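Local coordinates for cytokinin riboside 5'-monophosphate phosphoribohydrolase (Corynebacterium glutamicum, PDB 5ITS), which probably belongs to the LOG-like (lysine-decarboxylase-like) family of homodimeric proteins with a Rossmann-like alpha/beta fold, at residues S24-Q29 against Y142-F147; Q136-L141 against Q186-P191. All blocks are in the same frame, centred on the assembly; numbering follows the deposited sequence.

Contact 1 (S24-Q29 against Y142-F147); sequences SSLYTQ and YDVDGF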
loop_
_atom_site.group_PDB
_atom_site.type_symbol
_atom_site.label_atom_id
_atom_site.label_comp_id
_atom_site.label_asym_id
_atom_site.label_seq_id
_atom_site.Cartn_x
_atom_site.Cartn_y
_atom_site.Cartn_z
ATOM N N SER B 24 -23.294 2.090 2.475
ATOM C CA SER B 24 -24.368 1.647 1.588
ATOM C C SER B 24 -24.639 0.170 1.803
ATOM O O SER B 24 -23.697 -0.630 1.959
ATOM C CB SER B 24 -24.007 1.893 0.123
ATOM O OG SER B 24 -25.125 1.602 -0.703
ATOM N N SER B 25 -25.919 -0.188 1.847
ATOM C CA SER B 25 -26.309 -1.590 1.792
ATOM C C SER B 25 -25.716 -2.271 0.545
ATOM O O SER B 25 -25.402 -3.456 0.585
ATOM C CB SER B 25 -27.840 -1.754 1.801
ATOM O OG SER B 25 -28.328 -1.773 3.129
ATOM N N LEU B 26 -25.564 -1.519 -0.535
ATOM C CA LEU B 26 -24.995 -2.018 -1.786
ATOM C C LEU B 26 -23.640 -2.773 -1.685
ATOM O O LEU B 26 -23.361 -3.690 -2.475
ATOM C CB LEU B 26 -24.860 -0.842 -2.756
ATOM C CG LEU B 26 -24.432 -1.139 -4.192
ATOM C CD1 LEU B 26 -25.305 -2.240 -4.785
ATOM C CD2 LEU B 26 -24.507 0.101 -5.081
ATOM N N TYR B 27 -22.798 -2.419 -0.725
ATOM C CA TYR B 27 -21.480 -3.013 -0.662
ATOM C C TYR B 27 -21.589 -4.395 -0.078
ATOM O O TYR B 27 -20.702 -5.257 -0.296
ATOM C CB TYR B 27 -20.548 -2.189 0.257
ATOM C CG TYR B 27 -20.381 -0.726 -0.124
ATOM C CD1 TYR B 27 -20.216 -0.355 -1.439
ATOM C CD2 TYR B 27 -20.359 0.274 0.849
ATOM C CE1 TYR B 27 -20.088 0.988 -1.790
ATOM C CE2 TYR B 27 -20.206 1.628 0.516
ATOM C CZ TYR B 27 -20.067 1.984 -0.803
ATOM O OH TYR B 27 -19.919 3.308 -1.185
ATOM N N THR B 28 -22.611 -4.585 0.763
ATOM C CA THR B 28 -22.908 -5.894 1.297
ATOM C C THR B 28 -23.490 -6.753 0.171
ATOM O O THR B 28 -22.979 -7.817 -0.136
ATOM C CB THR B 28 -23.838 -5.809 2.517
ATOM O OG1 THR B 28 -23.145 -5.188 3.605
ATOM C CG2 THR B 28 -24.280 -7.207 2.970
ATOM N N GLN B 29 -24.517 -6.284 -0.497
ATOM C CA GLN B 29 -24.963 -6.993 -1.696
ATOM C C GLN B 29 -23.812 -7.373 -2.637
ATOM O O GLN B 29 -23.691 -8.558 -3.038
ATOM C CB GLN B 29 -26.008 -6.201 -2.484
ATOM C CG GLN B 29 -27.386 -6.206 -1.852
ATOM C CD GLN B 29 -28.058 -4.835 -1.930
ATOM O OE1 GLN B 29 -27.933 -4.118 -2.940
ATOM N NE2 GLN B 29 -28.743 -4.449 -0.856
ATOM N N TYR B 142 -12.627 -4.126 -7.609
ATOM C CA TYR B 142 -14.066 -4.323 -7.749
ATOM C C TYR B 142 -14.774 -2.988 -7.577
ATOM O O TYR B 142 -14.987 -2.547 -6.446
ATOM C CB TYR B 142 -14.522 -5.335 -6.712
ATOM C CG TYR B 142 -15.949 -5.892 -6.829
ATOM C CD1 TYR B 142 -16.644 -5.964 -8.040
ATOM C CD2 TYR B 142 -16.559 -6.427 -5.710
ATOM C CE1 TYR B 142 -17.942 -6.507 -8.103
ATOM C CE2 TYR B 142 -17.833 -6.965 -5.754
ATOM C CZ TYR B 142 -18.526 -7.028 -6.947
ATOM O OH TYR B 142 -19.792 -7.575 -6.908
ATOM N N ASP B 143 -15.147 -2.342 -8.684
ATOM C CA ASP B 143 -15.591 -0.936 -8.660
ATOM C C ASP B 143 -17.092 -0.777 -8.371
ATOM O O ASP B 143 -17.879 -0.264 -9.207
ATOM C CB ASP B 143 -15.211 -0.273 -10.006
ATOM C CG ASP B 143 -15.213 1.246 -9.969
ATOM O OD1 ASP B 143 -15.020 1.861 -8.884
ATOM O OD2 ASP B 143 -15.395 1.820 -11.073
ATOM N N VAL B 144 -17.468 -1.165 -7.162
ATOM C CA VAL B 144 -18.836 -1.174 -6.750
ATOM C C VAL B 144 -19.302 0.247 -6.687
ATOM O O VAL B 144 -18.739 1.041 -5.956
ATOM C CB VAL B 144 -18.971 -1.766 -5.335
ATOM C CG1 VAL B 144 -20.402 -1.710 -4.877
ATOM C CG2 VAL B 144 -18.513 -3.192 -5.314
ATOM N N ASP B 145 -20.346 0.561 -7.430
ATOM C CA ASP B 145 -20.849 1.918 -7.565
ATOM C C ASP B 145 -19.739 2.970 -7.731
ATOM O O ASP B 145 -19.815 4.059 -7.143
ATOM C CB ASP B 145 -21.773 2.281 -6.384
ATOM C CG ASP B 145 -22.655 3.536 -6.667
ATOM O OD1 ASP B 145 -23.205 3.734 -7.819
ATOM O OD2 ASP B 145 -22.781 4.329 -5.706
ATOM N N GLY B 146 -18.722 2.648 -8.540
ATOM C CA GLY B 146 -17.663 3.622 -8.857
ATOM C C GLY B 146 -16.784 3.974 -7.672
ATOM O O GLY B 146 -16.115 4.988 -7.671
ATOM N N PHE B 147 -16.741 3.117 -6.676
ATOM C CA PHE B 147 -16.050 3.434 -5.413
ATOM C C PHE B 147 -14.581 3.771 -5.641
ATOM O O PHE B 147 -14.039 4.681 -5.026
ATOM C CB PHE B 147 -16.117 2.206 -4.522
ATOM C CG PHE B 147 -15.500 2.396 -3.183
ATOM C CD1 PHE B 147 -16.262 2.861 -2.121
ATOM C CD2 PHE B 147 -14.187 2.101 -2.978
ATOM C CE1 PHE B 147 -15.720 3.005 -0.862
ATOM C CE2 PHE B 147 -13.617 2.258 -1.728
ATOM C CZ PHE B 147 -14.382 2.706 -0.660
#
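Y27 and L26, in the first turn of helix 26-40, meet V144, D145 and F147 in the loop between strand 139-142 and helix 149-160. In this Rossmann-like fold, a parallel sheet flanked by helices, the contact ties a helix following strand 12-16 to a loop leaving a strand two places along the sheet. The Y27 ring takes two neighbours differently. V144 CG1 lies in the ring plane at its edge, 3.7 Å from Y27 CD1. F147 turns its own edge toward the face of Y27, an offset edge-to-face pair with planes at 82° and centroids 5.8 Å apart. The Y27 hydroxyl meets that phenyl ring in the phenyl plane, with OH 3.8 Å from F147 CD1. V144 CG1 reaches the tyrosine because it stands anti to the backbone N (chi1 177°); its sister CG2 sits over the centre of the Y142 ring, so each methyl of one valine serves a different tyrosine. L26 and V144 run past each other head to tail, with L26 CG 4.1 Å from V144 CG1, and L26 sends CD2 to D145 CB at 3.7 Å. No hydrogen bond joins the two segments, so the contact rests on apolar and aromatic packing.

Farther out, L54 of helix 53-64 packs on Y27, and P114 on V144 and F147. The second subunit closes in here too: its F163 ring meets that of F147 nearly at right angles, and its R161 packs on Y27 and F147, placing this contact at the dimer interface. The loop begins with an inverse gamma turn centred on D143, in which V144 N bonds Y142 O. Across from it, S24 caps the turn into the helix: its OG accepts from L26 N at 3.2 Å, N-H...O 144°, while its CB lies 3.8 Å above the plane of the Y27 ring, off toward the rim.

Contact 2 (Q136-L141 against Q186-P191); sequences QKPVAL and QTWTPP
P138 lies over one face of the W188 indole, and the two side chains meet obliquely. Its CA makes a CH-pi contact, 3.9 Å from the centroid of the six-membered ring of W188 and 21° off the normal, hence over the face. P138 CB is also above that face but displaced toward the rim, 3.6 Å from W188 CE3. The tryptophan has CG anti to its own nitrogen (chi1 -170°) and chi2 near perpendicular at 84°, which turns the benzo part of the indole to the backbone of 136-138. There the carbonyl of Q136 comes to the indole edge in plane, with O 3.3 Å from W188 CZ3, a carbon-to-oxygen approach and not a hydrogen bond. The opposite face of the indole is met within its own segment by P190 N, 3.6 Å above the plane and off toward the rim.

In the Rossmann-like fold these residues lie at the entry to strand 139-142, which runs parallel between strands 110-112 and 173-175, and on the tail that leaves helix 178-186. I173 of strand 173-175, the outermost on that side within the chain, touches both P138 and W188, so the indole packs close to that edge of the sheet, with Q130 of helix 117-131 also against it. W188 NE1 gives a weak hydrogen bond to C171 O. Farther along the tail, P190 and Q136 cross at about a right angle: P190 CG touches Q136 CB at 3.7 Å. K137 points away, its NZ hydrogen-bonded to A104 O and G107 O.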
loop_
_atom_site.group_PDB
_atom_site.type_symbol
_atom_site.label_atom_id
_atom_site.label_comp_id
_atom_site.label_asym_id
_atom_site.label_seq_id
_atom_site.Cartn_x
_atom_site.Cartn_y
_atom_site.Cartn_z
ATOM N N GLN B 136 3.331 -12.970 -10.407
ATOM C CA GLN B 136 2.743 -12.628 -11.697
ATOM C C GLN B 136 1.238 -12.896 -11.691
ATOM O O GLN B 136 0.666 -13.290 -12.695
ATOM C CB GLN B 136 3.441 -13.397 -12.810
ATOM C CG GLN B 136 4.958 -13.221 -12.870
ATOM C CD GLN B 136 5.528 -13.615 -14.248
ATOM O OE1 GLN B 136 5.928 -12.769 -15.054
ATOM N NE2 GLN B 136 5.536 -14.904 -14.526
ATOM N N LYS B 137 0.620 -12.669 -10.531
ATOM C CA LYS B 137 -0.812 -12.842 -10.316
ATOM C C LYS B 137 -1.599 -11.568 -10.589
ATOM O O LYS B 137 -1.125 -10.455 -10.370
ATOM C CB LYS B 137 -1.061 -13.297 -8.896
ATOM C CG LYS B 137 -0.117 -14.393 -8.437
ATOM C CD LYS B 137 -0.337 -14.781 -6.998
ATOM C CE LYS B 137 0.508 -16.009 -6.686
ATOM N NZ LYS B 137 0.540 -16.389 -5.231
ATOM N N PRO B 138 -2.813 -11.718 -11.095
ATOM C CA PRO B 138 -3.585 -10.533 -11.476
ATOM C C PRO B 138 -4.080 -9.740 -10.269
ATOM O O PRO B 138 -4.326 -10.316 -9.197
ATOM C CB PRO B 138 -4.759 -11.117 -12.263
ATOM C CG PRO B 138 -4.898 -12.531 -11.803
ATOM C CD PRO B 138 -3.552 -12.979 -11.284
ATOM N N VAL B 139 -4.203 -8.435 -10.457
ATOM C CA VAL B 139 -4.658 -7.526 -9.411
ATOM C C VAL B 139 -5.872 -6.761 -9.893
ATOM O O VAL B 139 -5.814 -6.024 -10.876
ATOM C CB VAL B 139 -3.519 -6.559 -8.945
ATOM C CG1 VAL B 139 -4.041 -5.446 -8.039
ATOM C CG2 VAL B 139 -2.436 -7.324 -8.178
ATOM N N ALA B 140 -6.983 -6.924 -9.194
ATOM C CA ALA B 140 -8.227 -6.323 -9.627
ATOM C C ALA B 140 -8.887 -5.399 -8.620
ATOM O O ALA B 140 -8.854 -5.635 -7.420
ATOM C CB ALA B 140 -9.203 -7.428 -10.017
ATOM N N LEU B 141 -9.549 -4.390 -9.152
ATOM C CA LEU B 141 -10.421 -3.505 -8.388
ATOM C C LEU B 141 -11.882 -3.781 -8.654
ATOM O O LEU B 141 -12.340 -3.667 -9.806
ATOM C CB LEU B 141 -10.136 -2.062 -8.791
ATOM C CG LEU B 141 -8.675 -1.675 -8.525
ATOM C CD1 LEU B 141 -8.519 -0.171 -8.623
ATOM C CD2 LEU B 141 -8.192 -2.149 -7.158
ATOM N N GLN B 186 -9.110 -14.433 -14.953
ATOM C CA GLN B 186 -8.722 -15.769 -15.380
ATOM C C GLN B 186 -7.936 -15.711 -16.667
ATOM O O GLN B 186 -6.977 -16.450 -16.849
ATOM C CB GLN B 186 -9.904 -16.723 -15.518
ATOM C CG GLN B 186 -9.459 -18.166 -15.852
ATOM C CD GLN B 186 -8.217 -18.686 -15.068
ATOM O OE1 GLN B 186 -8.347 -19.386 -14.052
ATOM N NE2 GLN B 186 -7.009 -18.347 -15.552
ATOM N N THR B 187 -8.315 -14.807 -17.544
ATOM C CA THR B 187 -7.611 -14.681 -18.793
ATOM C C THR B 187 -6.434 -13.713 -18.716
ATOM O O THR B 187 -5.813 -13.431 -19.724
ATOM C CB THR B 187 -8.562 -14.196 -19.875
ATOM O OG1 THR B 187 -8.969 -12.888 -19.534
ATOM C CG2 THR B 187 -9.785 -15.080 -19.947
ATOM N N TRP B 188 -6.118 -13.185 -17.545
ATOM C CA TRP B 188 -5.048 -12.180 -17.458
ATOM C C TRP B 188 -3.674 -12.828 -17.598
ATOM O O TRP B 188 -3.419 -13.888 -17.012
ATOM C CB TRP B 188 -5.104 -11.481 -16.113
ATOM C CG TRP B 188 -4.220 -10.286 -15.980
ATOM C CD1 TRP B 188 -4.504 -8.995 -16.379
ATOM C CD2 TRP B 188 -2.942 -10.246 -15.374
ATOM N NE1 TRP B 188 -3.477 -8.177 -16.055
ATOM C CE2 TRP B 188 -2.500 -8.908 -15.433
ATOM C CE3 TRP B 188 -2.127 -11.208 -14.778
ATOM C CZ2 TRP B 188 -1.286 -8.505 -14.928
ATOM C CZ3 TRP B 188 -0.926 -10.824 -14.291
ATOM C CH2 TRP B 188 -0.506 -9.472 -14.365
ATOM N N THR B 189 -2.805 -12.186 -18.375
ATOM C CA THR B 189 -1.371 -12.511 -18.408
ATOM C C THR B 189 -0.584 -11.236 -18.164
ATOM O O THR B 189 -1.030 -10.141 -18.530
ATOM C CB THR B 189 -0.926 -13.108 -19.749
ATOM O OG1 THR B 189 -1.575 -12.402 -20.820
ATOM C CG2 THR B 189 -1.318 -14.578 -19.816
ATOM N N PRO B 190 0.592 -11.364 -17.555
ATOM C CA PRO B 190 1.366 -10.161 -17.283
ATOM C C PRO B 190 1.904 -9.575 -18.575
ATOM O O PRO B 190 2.119 -10.317 -19.535
ATOM C CB PRO B 190 2.514 -10.661 -16.382
ATOM C CG PRO B 190 2.229 -12.114 -16.109
ATOM C CD PRO B 190 1.320 -12.592 -17.196
ATOM N N PRO B 191 2.100 -8.243 -18.617
ATOM C CA PRO B 191 2.704 -7.650 -19.813
ATOM C C PRO B 191 4.191 -8.031 -19.930
ATOM O O PRO B 191 4.905 -8.171 -18.931
ATOM C CB PRO B 191 2.517 -6.135 -19.602
ATOM C CG PRO B 191 2.540 -5.989 -18.104
ATOM C CD PRO B 191 2.009 -7.277 -17.509
#

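How the contacts relate
The two contacts sit at successive points of one chain path: 136-141 runs straight into 142-147, so strand 139-142 feeds both, with its entry in contact 2 and its exit loop in contact 1. Their centres are 22 Å apart, and they touch nowhere else. Contact 1 is buried, with three of five touching residues enclosed and the second subunit packed against it; contact 2 is a surface contact untouched by the other chain. Buried area is nearly equal, 224 and 225 Å², and neither has a hydrogen bond across it. Contact 1 pairs an aromatic ring with another ring and aliphatic carbons, whereas contact 2 sets P138 and backbone against one indole and adds a proline-glutamine touch farther along the tail.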